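PDB 2AHR: putative pyrroline carboxylate reductase from Streptococcus pyogenes, which probably catalyses the NAD(P)H-dependent reduction of 1-pyrroline-5-carboxylate to L-proline, the last step of proline biosynthesis. Local coordinates for residues L63-I68 and P85-A90; M89-S94 and R110-M115; T124-N129 and G148-I153; F158-A163 and K251-A256. All blocks are in the same frame, centred on the assembly; numbering follows the deposited sequence.

Interaction 1 of 4, residues L63-I68 and P85-A90; sequences LVILGI and PIISMA. With NAP (NADP nicotinamide-adenine-dinucleotide phosphate), chain S.
Strands 63-66 and 86-88 run parallel, inclined by only 16°, and three backbone bonds join them: V64 N to P85 O, I87 N to V64 O at 2.8 Å, and L66 N to I87 O, nearly straight and almost along the C=O axis. On one face of the sheet, I65 and I87 lie side by side with CG1 anti to the carbonyl carbon in each, which sets I65 CG1 3.8 Å from I87 CD1. The same methyl, I87 CD1, is met by L63 CD2 at 3.7 Å, because L63 has CG anti to its backbone N (chi1 -176°). On the other face L66 crosses I86 obliquely, CD1 to I86 CG2 at 3.7 Å. Branched aliphatic residues suit a central pair of strands buried between helices, 73-77 and 95-102 over the L66, I86 and S88 face, 134-145 against L63 and I87. Selenomethionine M89 bends at chi3 (54°) and sets CE against I65 CG2. Beyond the strand ends, I68 CG2 touches the adenine at N3A. This beta-alpha-beta unit of the Rossmann fold thus combines an apolar interior with a loop at the C-terminal end of the strand whose carbonyl, I68 O, accepts a 3.0 Å hydrogen bond from NADP O3D of the cofactor ribose.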
# COMPACT_ATOMS: atom_id res chain seq x y z
N LEU E 63 17.31 -43.37 -29.08
CA LEU E 63 16.46 -42.49 -28.30
C LEU E 63 17.16 -41.15 -28.21
O LEU E 63 18.36 -41.09 -27.94
CB LEU E 63 16.26 -43.08 -26.90
CG LEU E 63 15.32 -42.39 -25.91
CD1 LEU E 63 13.86 -42.61 -26.25
CD2 LEU E 63 15.61 -42.90 -24.51
N VAL E 64 16.42 -40.07 -28.44
CA VAL E 64 16.94 -38.71 -28.31
C VAL E 64 16.38 -38.03 -27.06
O VAL E 64 15.20 -38.18 -26.71
CB VAL E 64 16.61 -37.87 -29.57
CG1 VAL E 64 16.85 -36.38 -29.33
CG2 VAL E 64 17.42 -38.38 -30.76
N ILE E 65 17.24 -37.26 -26.39
CA ILE E 65 16.81 -36.40 -25.30
C ILE E 65 17.12 -34.96 -25.68
O ILE E 65 18.25 -34.63 -26.06
CB ILE E 65 17.46 -36.81 -23.94
CG1 ILE E 65 16.93 -38.18 -23.49
CG2 ILE E 65 17.20 -35.77 -22.86
CD1 ILE E 65 17.68 -38.79 -22.31
N LEU E 66 16.10 -34.10 -25.60
CA LEU E 66 16.26 -32.69 -25.90
C LEU E 66 16.55 -31.83 -24.67
O LEU E 66 15.70 -31.68 -23.78
CB LEU E 66 15.01 -32.17 -26.63
CG LEU E 66 14.72 -32.74 -28.02
CD1 LEU E 66 13.32 -32.29 -28.50
CD2 LEU E 66 15.79 -32.31 -29.01
N GLY E 67 17.73 -31.22 -24.65
CA GLY E 67 18.13 -30.31 -23.58
C GLY E 67 18.17 -28.82 -23.92
O GLY E 67 18.62 -28.00 -23.11
N ILE E 68 17.68 -28.47 -25.12
CA ILE E 68 17.61 -27.07 -25.56
C ILE E 68 16.46 -26.33 -24.87
O ILE E 68 15.52 -26.97 -24.37
CB ILE E 68 17.45 -26.96 -27.10
CG1 ILE E 68 16.33 -27.89 -27.61
CG2 ILE E 68 18.79 -27.25 -27.80
CD1 ILE E 68 15.78 -27.51 -28.98
N PRO E 85 12.21 -42.57 -30.84
CA PRO E 85 11.45 -41.83 -29.83
C PRO E 85 12.27 -40.65 -29.27
O PRO E 85 13.50 -40.71 -29.24
CB PRO E 85 11.18 -42.88 -28.75
CG PRO E 85 11.28 -44.20 -29.46
CD PRO E 85 12.38 -43.99 -30.46
N ILE E 86 11.58 -39.59 -28.87
CA ILE E 86 12.24 -38.40 -28.35
C ILE E 86 11.67 -38.03 -26.98
O ILE E 86 10.45 -38.13 -26.76
CB ILE E 86 12.08 -37.20 -29.33
CG1 ILE E 86 12.66 -37.54 -30.70
CG2 ILE E 86 12.73 -35.94 -28.79
CD1 ILE E 86 12.01 -36.74 -31.84
N ILE E 87 12.55 -37.62 -26.07
CA ILE E 87 12.17 -37.08 -24.77
C ILE E 87 12.49 -35.60 -24.73
O ILE E 87 13.64 -35.19 -24.94
CB ILE E 87 12.92 -37.78 -23.61
CG1 ILE E 87 12.68 -39.30 -23.62
CG2 ILE E 87 12.52 -37.17 -22.25
CD1 ILE E 87 13.75 -40.10 -22.85
N SER E 88 11.46 -34.80 -24.46
CA SER E 88 11.63 -33.37 -24.22
C SER E 88 11.60 -33.08 -22.73
O SER E 88 10.73 -33.59 -21.99
CB SER E 88 10.53 -32.56 -24.93
OG SER E 88 10.53 -31.19 -24.55
N MSE E 89 12.54 -32.25 -22.28
CA MSE E 89 12.53 -31.79 -20.87
C MSE E 89 12.01 -30.34 -20.72
O MSE E 89 11.98 -29.78 -19.61
CB MSE E 89 13.89 -32.00 -20.21
CG MSE E 89 14.97 -30.94 -20.50
SE MSE E 89 16.59 -31.28 -19.70
CE MSE E 89 16.87 -32.93 -20.31
N ALA E 90 11.57 -29.76 -21.83
CA ALA E 90 11.27 -28.34 -21.90
C ALA E 90 9.94 -27.99 -21.26
O ALA E 90 8.95 -28.69 -21.46
CB ALA E 90 11.29 -27.88 -23.35
PA NAP S . 20.63 -23.42 -20.39
O1A NAP S . 20.64 -22.04 -20.96
O2A NAP S . 21.51 -23.49 -19.19
O5B NAP S . 21.06 -24.54 -21.47
C5B NAP S . 20.67 -24.47 -22.83
C4B NAP S . 21.84 -25.01 -23.66
O4B NAP S . 21.45 -25.26 -25.00
C3B NAP S . 23.01 -24.03 -23.68
O3B NAP S . 24.13 -24.68 -23.13
C2B NAP S . 23.21 -23.67 -25.14
O2B NAP S . 24.56 -23.68 -25.57
C1B NAP S . 22.50 -24.82 -25.85
N9A NAP S . 22.09 -24.43 -27.22
C8A NAP S . 21.78 -23.18 -27.69
N7A NAP S . 21.47 -23.27 -29.01
C5A NAP S . 21.59 -24.57 -29.39
C6A NAP S . 21.41 -25.21 -30.62
N6A NAP S . 21.61 -24.50 -31.73
N1A NAP S . 21.61 -26.57 -30.70
C2A NAP S . 22.00 -27.29 -29.58
N3A NAP S . 22.19 -26.65 -28.38
C4A NAP S . 21.98 -25.31 -28.28
O3 NAP S . 19.10 -23.86 -20.07
PN NAP S . 18.69 -24.97 -18.96
O1N NAP S . 18.44 -24.23 -17.69
O2N NAP S . 19.63 -26.12 -18.95
O5D NAP S . 17.26 -25.46 -19.53
C5D NAP S . 17.17 -26.39 -20.59
C4D NAP S . 15.79 -27.04 -20.60
O4D NAP S . 15.50 -27.67 -19.36
C3D NAP S . 14.69 -26.01 -20.84
O3D NAP S . 13.87 -26.52 -21.86
C2D NAP S . 13.93 -25.89 -19.54
O2D NAP S . 12.54 -25.66 -19.79
C1D NAP S . 14.25 -27.23 -18.84
N1N NAP S . 14.35 -27.21 -17.36
C2N NAP S . 15.32 -26.47 -16.71
C3N NAP S . 15.41 -26.49 -15.31
C7N NAP S . 16.52 -25.80 -14.59
O7N NAP S . 16.56 -25.94 -13.19
N7N NAP S . 17.44 -25.08 -15.27
C4N NAP S . 14.51 -27.27 -14.58
C5N NAP S . 13.54 -28.02 -15.23
C6N NAP S . 13.48 -27.98 -16.62
P2B NAP S . 25.64 -22.51 -25.23
O1X NAP S . 26.88 -22.78 -26.06
O2X NAP S . 25.06 -21.17 -25.62
O3X NAP S . 25.98 -22.52 -23.75

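Interaction 2 of 4, residues M89-S94 and R110-M115. With NA (sodium ion), chain R; NAP (NADP nicotinamide-adenine-dinucleotide phosphate), chain S.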
# COMPACT_ATOMS: atom_id res chain seq x y z
N MSE E 89 12.54 -32.25 -22.28
CA MSE E 89 12.53 -31.79 -20.87
C MSE E 89 12.01 -30.34 -20.72
O MSE E 89 11.98 -29.78 -19.61
CB MSE E 89 13.89 -32.00 -20.21
CG MSE E 89 14.97 -30.94 -20.50
SE MSE E 89 16.59 -31.28 -19.70
CE MSE E 89 16.87 -32.93 -20.31
N ALA E 90 11.57 -29.76 -21.83
CA ALA E 90 11.27 -28.34 -21.90
C ALA E 90 9.94 -27.99 -21.26
O ALA E 90 8.95 -28.69 -21.46
CB ALA E 90 11.29 -27.88 -23.35
N ALA E 91 9.95 -26.91 -20.49
CA ALA E 91 8.75 -26.32 -19.93
C ALA E 91 7.90 -25.71 -21.03
O ALA E 91 8.42 -25.12 -21.99
CB ALA E 91 9.13 -25.22 -18.91
N GLY E 92 6.58 -25.84 -20.88
CA GLY E 92 5.65 -25.11 -21.73
C GLY E 92 5.38 -25.59 -23.15
O GLY E 92 4.60 -24.95 -23.86
N ILE E 93 6.00 -26.69 -23.58
CA ILE E 93 5.79 -27.19 -24.94
C ILE E 93 5.10 -28.55 -24.88
O ILE E 93 5.69 -29.54 -24.40
CB ILE E 93 7.13 -27.29 -25.72
CG1 ILE E 93 7.80 -25.91 -25.75
CG2 ILE E 93 6.92 -27.90 -27.14
CD1 ILE E 93 8.64 -25.63 -26.97
N SER E 94 3.86 -28.59 -25.34
CA SER E 94 3.09 -29.82 -25.35
C SER E 94 3.65 -30.84 -26.34
O SER E 94 4.38 -30.51 -27.28
CB SER E 94 1.64 -29.53 -25.71
OG SER E 94 1.55 -29.23 -27.10
N ARG E 110 7.44 -36.51 -22.53
CA ARG E 110 7.85 -35.34 -21.78
C ARG E 110 8.26 -35.70 -20.35
O ARG E 110 7.58 -36.47 -19.67
CB ARG E 110 6.71 -34.30 -21.70
CG ARG E 110 6.55 -33.44 -22.93
CD ARG E 110 5.45 -32.39 -22.69
NE ARG E 110 5.90 -31.27 -21.86
CZ ARG E 110 5.09 -30.30 -21.41
NH1 ARG E 110 3.79 -30.32 -21.69
NH2 ARG E 110 5.59 -29.32 -20.68
N ILE E 111 9.37 -35.10 -19.92
CA ILE E 111 9.78 -35.11 -18.52
C ILE E 111 9.89 -33.69 -17.94
O ILE E 111 10.14 -32.70 -18.67
CB ILE E 111 11.11 -35.89 -18.29
CG1 ILE E 111 12.28 -35.21 -19.02
CG2 ILE E 111 10.95 -37.38 -18.68
CD1 ILE E 111 13.69 -35.80 -18.66
N MSE E 112 9.65 -33.58 -16.63
CA MSE E 112 9.88 -32.33 -15.92
C MSE E 112 10.74 -32.63 -14.71
O MSE E 112 10.21 -33.00 -13.67
CB MSE E 112 8.58 -31.61 -15.53
CG MSE E 112 8.79 -30.18 -14.92
SE MSE E 112 10.14 -29.17 -15.65
CE MSE E 112 9.42 -29.01 -17.27
N PRO E 113 12.07 -32.52 -14.87
CA PRO E 113 13.08 -32.73 -13.83
C PRO E 113 13.42 -31.46 -13.07
O PRO E 113 12.90 -30.38 -13.38
CB PRO E 113 14.30 -33.22 -14.64
CG PRO E 113 14.18 -32.46 -15.96
CD PRO E 113 12.68 -32.22 -16.18
N ASN E 114 14.29 -31.58 -12.06
CA ASN E 114 14.82 -30.40 -11.38
C ASN E 114 16.32 -30.54 -11.11
O ASN E 114 16.91 -31.59 -11.40
CB ASN E 114 13.99 -30.04 -10.14
CG ASN E 114 14.07 -31.09 -9.03
OD1 ASN E 114 15.10 -31.74 -8.85
ND2 ASN E 114 12.99 -31.24 -8.29
N MSE E 115 16.93 -29.50 -10.56
CA MSE E 115 18.39 -29.46 -10.45
C MSE E 115 18.91 -30.48 -9.41
O MSE E 115 20.11 -30.77 -9.36
CB MSE E 115 18.85 -28.02 -10.16
CG MSE E 115 20.35 -27.72 -10.32
SE MSE E 115 21.10 -27.91 -11.97
CE MSE E 115 19.96 -27.15 -13.06
NA NA R . 2.95 -23.33 -23.12
PA NAP S . 20.63 -23.42 -20.39
O1A NAP S . 20.64 -22.04 -20.96
O2A NAP S . 21.51 -23.49 -19.19
O5B NAP S . 21.06 -24.54 -21.47
C5B NAP S . 20.67 -24.47 -22.83
C4B NAP S . 21.84 -25.01 -23.66
O4B NAP S . 21.45 -25.26 -25.00
C3B NAP S . 23.01 -24.03 -23.68
O3B NAP S . 24.13 -24.68 -23.13
C2B NAP S . 23.21 -23.67 -25.14
O2B NAP S . 24.56 -23.68 -25.57
C1B NAP S . 22.50 -24.82 -25.85
N9A NAP S . 22.09 -24.43 -27.22
C8A NAP S . 21.78 -23.18 -27.69
N7A NAP S . 21.47 -23.27 -29.01
C5A NAP S . 21.59 -24.57 -29.39
C6A NAP S . 21.41 -25.21 -30.62
N6A NAP S . 21.61 -24.50 -31.73
N1A NAP S . 21.61 -26.57 -30.70
C2A NAP S . 22.00 -27.29 -29.58
N3A NAP S . 22.19 -26.65 -28.38
C4A NAP S . 21.98 -25.31 -28.28
O3 NAP S . 19.10 -23.86 -20.07
PN NAP S . 18.69 -24.97 -18.96
O1N NAP S . 18.44 -24.23 -17.69
O2N NAP S . 19.63 -26.12 -18.95
O5D NAP S . 17.26 -25.46 -19.53
C5D NAP S . 17.17 -26.39 -20.59
C4D NAP S . 15.79 -27.04 -20.60
O4D NAP S . 15.50 -27.67 -19.36
C3D NAP S . 14.69 -26.01 -20.84
O3D NAP S . 13.87 -26.52 -21.86
C2D NAP S . 13.93 -25.89 -19.54
O2D NAP S . 12.54 -25.66 -19.79
C1D NAP S . 14.25 -27.23 -18.84
N1N NAP S . 14.35 -27.21 -17.36
C2N NAP S . 15.32 -26.47 -16.71
C3N NAP S . 15.41 -26.49 -15.31
C7N NAP S . 16.52 -25.80 -14.59
O7N NAP S . 16.56 -25.94 -13.19
N7N NAP S . 17.44 -25.08 -15.27
C4N NAP S . 14.51 -27.27 -14.58
C5N NAP S . 13.54 -28.02 -15.23
C6N NAP S . 13.48 -27.98 -16.62
P2B NAP S . 25.64 -22.51 -25.23
O1X NAP S . 26.88 -22.78 -26.06
O2X NAP S . 25.06 -21.17 -25.62
O3X NAP S . 25.98 -22.52 -23.75
O HOH W 1 8.55 -31.12 -20.41
O HOH W 2 5.47 -27.18 -18.62
O HOH W 3 1.55 -24.83 -21.91
O HOH W 4 1.02 -23.93 -24.45
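Water 1 is the best-held polar atom, with three partners: it accepts the N-H of R110 NE at 3.0 Å, and A90 O at 2.7 Å and I111 O at 2.8 Å are its candidate acceptors. R110 reaches it with CG anti to the carbonyl carbon and a bend at chi3 (77°), so that its guanidinium has A90 O and G92 N obliquely near and waters 1 and 2 at its edge, in plane. Water 2 accepts from G92 N and, weakly, from R110 NH2. I93 O stands over one face of the guanidinium, 3.1 Å from R110 CZ, an approach without a hydrogen bond. The charge has its main partner in E155, which forms a salt bridge with NH1. G92 has positive phi, which glycine tolerates well, and turns its O to the sodium ion at 2.4 Å; the main-chain oxygens of A256, K257 and L259 complete the site with two waters. Toward the cofactor, A91 N donates to NADP O2D at 3.0 Å, almost straight (178°). M112, a selenomethionine bent at chi2 and chi3, puts SE 3.6 Å from C5N of the nicotinamide and packs CE against M89 O and A91 CA. The arginine's positive charge probably favours the carbonyls gathered around it, while water, metal and cofactor bonds would be expected to hold a loop without regular structure along the nicotinamide end of the pocket.

Interaction 3 of 4, residues T124-N129 and G148-I153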
# COMPACT_ATOMS: atom_id res chain seq x y z
N THR E 124 10.72 -35.89 -10.78
CA THR E 124 10.53 -35.80 -12.23
C THR E 124 9.18 -36.30 -12.69
O THR E 124 8.80 -37.44 -12.41
CB THR E 124 11.64 -36.60 -12.97
OG1 THR E 124 12.93 -36.13 -12.54
CG2 THR E 124 11.55 -36.44 -14.49
N ALA E 125 8.44 -35.45 -13.40
CA ALA E 125 7.20 -35.87 -14.03
C ALA E 125 7.54 -36.57 -15.35
O ALA E 125 8.53 -36.23 -16.02
CB ALA E 125 6.28 -34.69 -14.27
N LEU E 126 6.70 -37.54 -15.72
CA LEU E 126 6.86 -38.29 -16.96
C LEU E 126 5.51 -38.51 -17.61
O LEU E 126 4.56 -38.95 -16.95
CB LEU E 126 7.53 -39.65 -16.70
CG LEU E 126 7.53 -40.71 -17.83
CD1 LEU E 126 8.38 -40.26 -19.02
CD2 LEU E 126 8.02 -42.06 -17.30
N THR E 127 5.41 -38.21 -18.90
CA THR E 127 4.23 -38.59 -19.66
C THR E 127 4.58 -38.87 -21.13
O THR E 127 5.60 -38.41 -21.63
CB THR E 127 3.09 -37.54 -19.51
OG1 THR E 127 1.85 -38.13 -19.87
CG2 THR E 127 3.35 -36.29 -20.37
N GLY E 128 3.70 -39.60 -21.83
CA GLY E 128 3.91 -39.93 -23.25
C GLY E 128 2.70 -39.72 -24.16
O GLY E 128 1.55 -39.70 -23.70
N ASN E 129 2.96 -39.53 -25.45
CA ASN E 129 1.86 -39.45 -26.41
C ASN E 129 1.25 -40.83 -26.67
O ASN E 129 1.70 -41.84 -26.12
CB ASN E 129 2.23 -38.70 -27.71
CG ASN E 129 3.25 -39.44 -28.58
OD1 ASN E 129 3.59 -40.60 -28.32
ND2 ASN E 129 3.74 -38.76 -29.63
N GLY E 148 16.58 -39.64 -9.78
CA GLY E 148 15.63 -39.22 -8.76
C GLY E 148 14.41 -40.12 -8.72
O GLY E 148 14.51 -41.30 -9.02
N SER E 149 13.27 -39.57 -8.34
CA SER E 149 11.99 -40.27 -8.39
C SER E 149 11.20 -39.84 -9.63
O SER E 149 11.55 -38.84 -10.31
CB SER E 149 11.19 -39.98 -7.12
OG SER E 149 11.84 -40.54 -6.00
N THR E 150 10.15 -40.61 -9.93
CA THR E 150 9.36 -40.38 -11.13
C THR E 150 7.88 -40.31 -10.79
O THR E 150 7.36 -41.18 -10.08
CB THR E 150 9.61 -41.46 -12.19
OG1 THR E 150 11.03 -41.57 -12.41
CG2 THR E 150 8.93 -41.09 -13.53
N PHE E 151 7.22 -39.27 -11.28
CA PHE E 151 5.79 -39.11 -11.07
C PHE E 151 5.02 -39.31 -12.38
O PHE E 151 5.36 -38.71 -13.40
CB PHE E 151 5.46 -37.74 -10.47
CG PHE E 151 5.89 -37.57 -9.03
CD1 PHE E 151 4.96 -37.72 -7.99
CD2 PHE E 151 7.21 -37.24 -8.72
CE1 PHE E 151 5.35 -37.55 -6.66
CE2 PHE E 151 7.61 -37.08 -7.39
CZ PHE E 151 6.67 -37.22 -6.35
N ASP E 152 3.98 -40.14 -12.32
CA ASP E 152 3.08 -40.39 -13.45
C ASP E 152 2.04 -39.28 -13.45
O ASP E 152 1.05 -39.33 -12.72
CB ASP E 152 2.43 -41.78 -13.29
CG ASP E 152 1.34 -42.08 -14.34
OD1 ASP E 152 0.55 -43.02 -14.10
OD2 ASP E 152 1.26 -41.38 -15.39
N ILE E 153 2.27 -38.26 -14.28
CA ILE E 153 1.48 -37.02 -14.25
C ILE E 153 0.76 -36.84 -15.60
O ILE E 153 1.37 -37.05 -16.65
CB ILE E 153 2.44 -35.80 -13.95
CG1 ILE E 153 3.13 -35.97 -12.58
CG2 ILE E 153 1.77 -34.44 -14.05
CD1 ILE E 153 2.21 -35.95 -11.36
O HOH W 5 13.89 -38.40 -11.60
O HOH W 6 2.38 -40.54 -17.43
O HOH W 7 0.34 -39.28 -18.23
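T150 and L126 meet through their first torsions: T150 has CG2 anti to the backbone N (chi1 -52° for OG1), and L126 has CG anti to its own N (168°), which brings T150 CG2 to 3.8 Å from L126 CB as the two cross obliquely. A threonine fits here because its methyl packs on leucine while OG1 turns to T144 and D145. On the opposite face A125 CB rests on I153 CG1 at 3.8 Å; the small alanine leaves room there for F158 and F161 of helix 158-185. Strands 122-128 and 148-152, linked through helix 134-145, form a parallel beta-alpha-beta unit at the edge of this chain's sheet, twisted by 43° against each other. F151 N donates to T124 O at 2.7 Å in the carbonyl plane, and L126 N to F151 O at 2.9 Å, whereas T124 N approaches S149 O from above the carbonyl plane. Waters stitch the margins. Water 5 accepts from T124 OG1, which also bonds S122, and donates to S149 O. As the strands diverge, L126 O and I153 N are 3.6 Å apart, and water 6 bridges L126 O to D152 OD2, the acidic side chain suiting this exposed border.

Interaction 4 of 4, residues F158-A163 and K251-A256; sequences FDTFTA and KTIDKA. With NA (sodium ion), chain R.
I253 starts from a CB on the flank of helix 251-256, and its CG1, anti to the carbonyl carbon (chi1 -65°), reaches over to A163 CB at 3.8 Å and to D159 O at 3.9 Å. From there the extended chain (chi2 179°) carries CD1 obliquely across T160, ending 3.8 Å from T160 OG1; the other branch, CG2, faces D159 CB. An isoleucine is well matched to this groove, since its two branches fill the space beside D159, T160 and A163. T160 OG1 itself is hydrogen-bonded to N186 O of the second subunit. Segments 158-163 and 251-256, parts of helices 158-185 and 241-258 in the all-helical dimerisation domain, pack at 132° with axes 8.7 Å apart, a distance allowed by small residues: A163 CB also meets T252 CG2 at 3.9 Å, and A256 CB lies 3.6 Å from D159 OD1. T252 turns its hydroxyl from this interface to A248 O and Y171. At the sodium end of the crossing D159, with CG anti to the carbonyl carbon, extends its carboxylate toward the metal site, where OD2 accepts a 2.9 Å hydrogen bond from water 3. That water is a ligand of the ion, as is A256 O at 2.5 Å, so the aspartate acts from the second shell, and its negative charge would be expected to favour a cation there.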
# COMPACT_ATOMS: atom_id res chain seq x y z
N PHE E 158 1.21 -30.67 -16.35
CA PHE E 158 2.66 -30.47 -16.48
C PHE E 158 3.14 -29.08 -16.11
O PHE E 158 4.23 -28.94 -15.56
CB PHE E 158 3.18 -30.87 -17.85
CG PHE E 158 3.94 -32.17 -17.83
CD1 PHE E 158 3.30 -33.34 -17.42
CD2 PHE E 158 5.29 -32.21 -18.18
CE1 PHE E 158 3.99 -34.55 -17.37
CE2 PHE E 158 5.99 -33.41 -18.15
CZ PHE E 158 5.33 -34.59 -17.74
N ASP E 159 2.34 -28.06 -16.41
CA ASP E 159 2.73 -26.67 -16.12
C ASP E 159 2.74 -26.39 -14.60
O ASP E 159 3.64 -25.74 -14.10
CB ASP E 159 1.79 -25.67 -16.83
CG ASP E 159 2.06 -25.55 -18.33
OD1 ASP E 159 3.11 -26.02 -18.85
OD2 ASP E 159 1.21 -24.96 -19.00
N THR E 160 1.72 -26.89 -13.90
CA THR E 160 1.67 -26.85 -12.45
C THR E 160 2.81 -27.65 -11.81
O THR E 160 3.37 -27.21 -10.82
CB THR E 160 0.29 -27.37 -11.91
OG1 THR E 160 -0.77 -26.66 -12.56
CG2 THR E 160 0.16 -27.18 -10.42
N PHE E 161 3.15 -28.82 -12.37
CA PHE E 161 4.24 -29.62 -11.83
C PHE E 161 5.57 -28.88 -12.09
O PHE E 161 6.46 -28.89 -11.25
CB PHE E 161 4.27 -31.02 -12.46
CG PHE E 161 5.28 -31.96 -11.84
CD1 PHE E 161 4.87 -32.94 -10.93
CD2 PHE E 161 6.62 -31.90 -12.20
CE1 PHE E 161 5.79 -33.82 -10.37
CE2 PHE E 161 7.57 -32.78 -11.64
CZ PHE E 161 7.15 -33.74 -10.72
N THR E 162 5.71 -28.27 -13.26
CA THR E 162 6.87 -27.41 -13.56
C THR E 162 7.11 -26.38 -12.45
O THR E 162 8.26 -26.12 -12.05
CB THR E 162 6.67 -26.69 -14.90
OG1 THR E 162 6.47 -27.66 -15.94
CG2 THR E 162 7.87 -25.77 -15.25
N ALA E 163 6.03 -25.78 -11.93
CA ALA E 163 6.14 -24.80 -10.85
C ALA E 163 6.43 -25.45 -9.50
O ALA E 163 7.26 -24.94 -8.74
CB ALA E 163 4.84 -23.92 -10.77
N LYS E 251 2.49 -16.88 -11.47
CA LYS E 251 3.36 -16.25 -12.49
C LYS E 251 4.21 -17.27 -13.22
O LYS E 251 4.45 -17.14 -14.42
CB LYS E 251 4.25 -15.16 -11.88
CG LYS E 251 3.50 -13.87 -11.62
CD LYS E 251 3.16 -13.17 -12.93
CE LYS E 251 2.85 -11.68 -12.77
NZ LYS E 251 2.59 -11.00 -14.12
N THR E 252 4.66 -18.29 -12.49
CA THR E 252 5.48 -19.35 -13.08
C THR E 252 4.65 -20.12 -14.11
O THR E 252 5.11 -20.39 -15.22
CB THR E 252 6.04 -20.30 -12.01
OG1 THR E 252 6.65 -19.53 -10.96
CG2 THR E 252 7.07 -21.28 -12.62
N ILE E 253 3.42 -20.47 -13.71
CA ILE E 253 2.50 -21.20 -14.56
C ILE E 253 2.11 -20.35 -15.78
O ILE E 253 2.06 -20.87 -16.91
CB ILE E 253 1.27 -21.67 -13.73
CG1 ILE E 253 1.72 -22.68 -12.65
CG2 ILE E 253 0.18 -22.28 -14.63
CD1 ILE E 253 0.61 -23.18 -11.77
N ASP E 254 1.80 -19.07 -15.56
CA ASP E 254 1.48 -18.14 -16.66
C ASP E 254 2.60 -18.16 -17.71
O ASP E 254 2.34 -18.20 -18.91
CB ASP E 254 1.34 -16.69 -16.18
CG ASP E 254 0.04 -16.42 -15.47
OD1 ASP E 254 -0.89 -17.27 -15.50
OD2 ASP E 254 -0.05 -15.33 -14.87
N LYS E 255 3.84 -18.12 -17.25
CA LYS E 255 4.97 -18.11 -18.18
C LYS E 255 5.03 -19.42 -18.93
O LYS E 255 5.22 -19.43 -20.15
CB LYS E 255 6.29 -17.87 -17.46
CG LYS E 255 7.50 -17.85 -18.41
CD LYS E 255 7.43 -16.60 -19.32
CE LYS E 255 8.60 -16.56 -20.29
NZ LYS E 255 8.57 -15.26 -21.00
N ALA E 256 4.88 -20.54 -18.22
CA ALA E 256 4.86 -21.84 -18.87
C ALA E 256 3.77 -21.84 -19.95
O ALA E 256 4.02 -22.28 -21.07
CB ALA E 256 4.66 -22.99 -17.84
NA NA R . 2.95 -23.33 -23.12
O HOH W 3 1.55 -24.83 -21.91
O HOH W 4 1.02 -23.93 -24.45

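In the fold
From the N terminus, interaction 1 closes the short connection through helix 73-77, pairing neighbouring strands of the Rossmann sheet. Interaction 2 begins on M89 and A90, where interaction 1 ends, and closes the loop through helix 95-102; S88 O and I111 N probably hydrogen-bond between them. Interaction 3 follows in series around helix 134-145, its strand 122-128 running antiparallel beside strand 108-112 of interaction 2. Interaction 4 closes much the longest loop, 87 mostly helical residues. None of the loops nests within another. F158 and F161 pack helix 158-185 against interactions 2 and 3, while interactions 2 and 4 share the sodium ion and waters 3 and 4, joining the cofactor domain to the C-terminal helix.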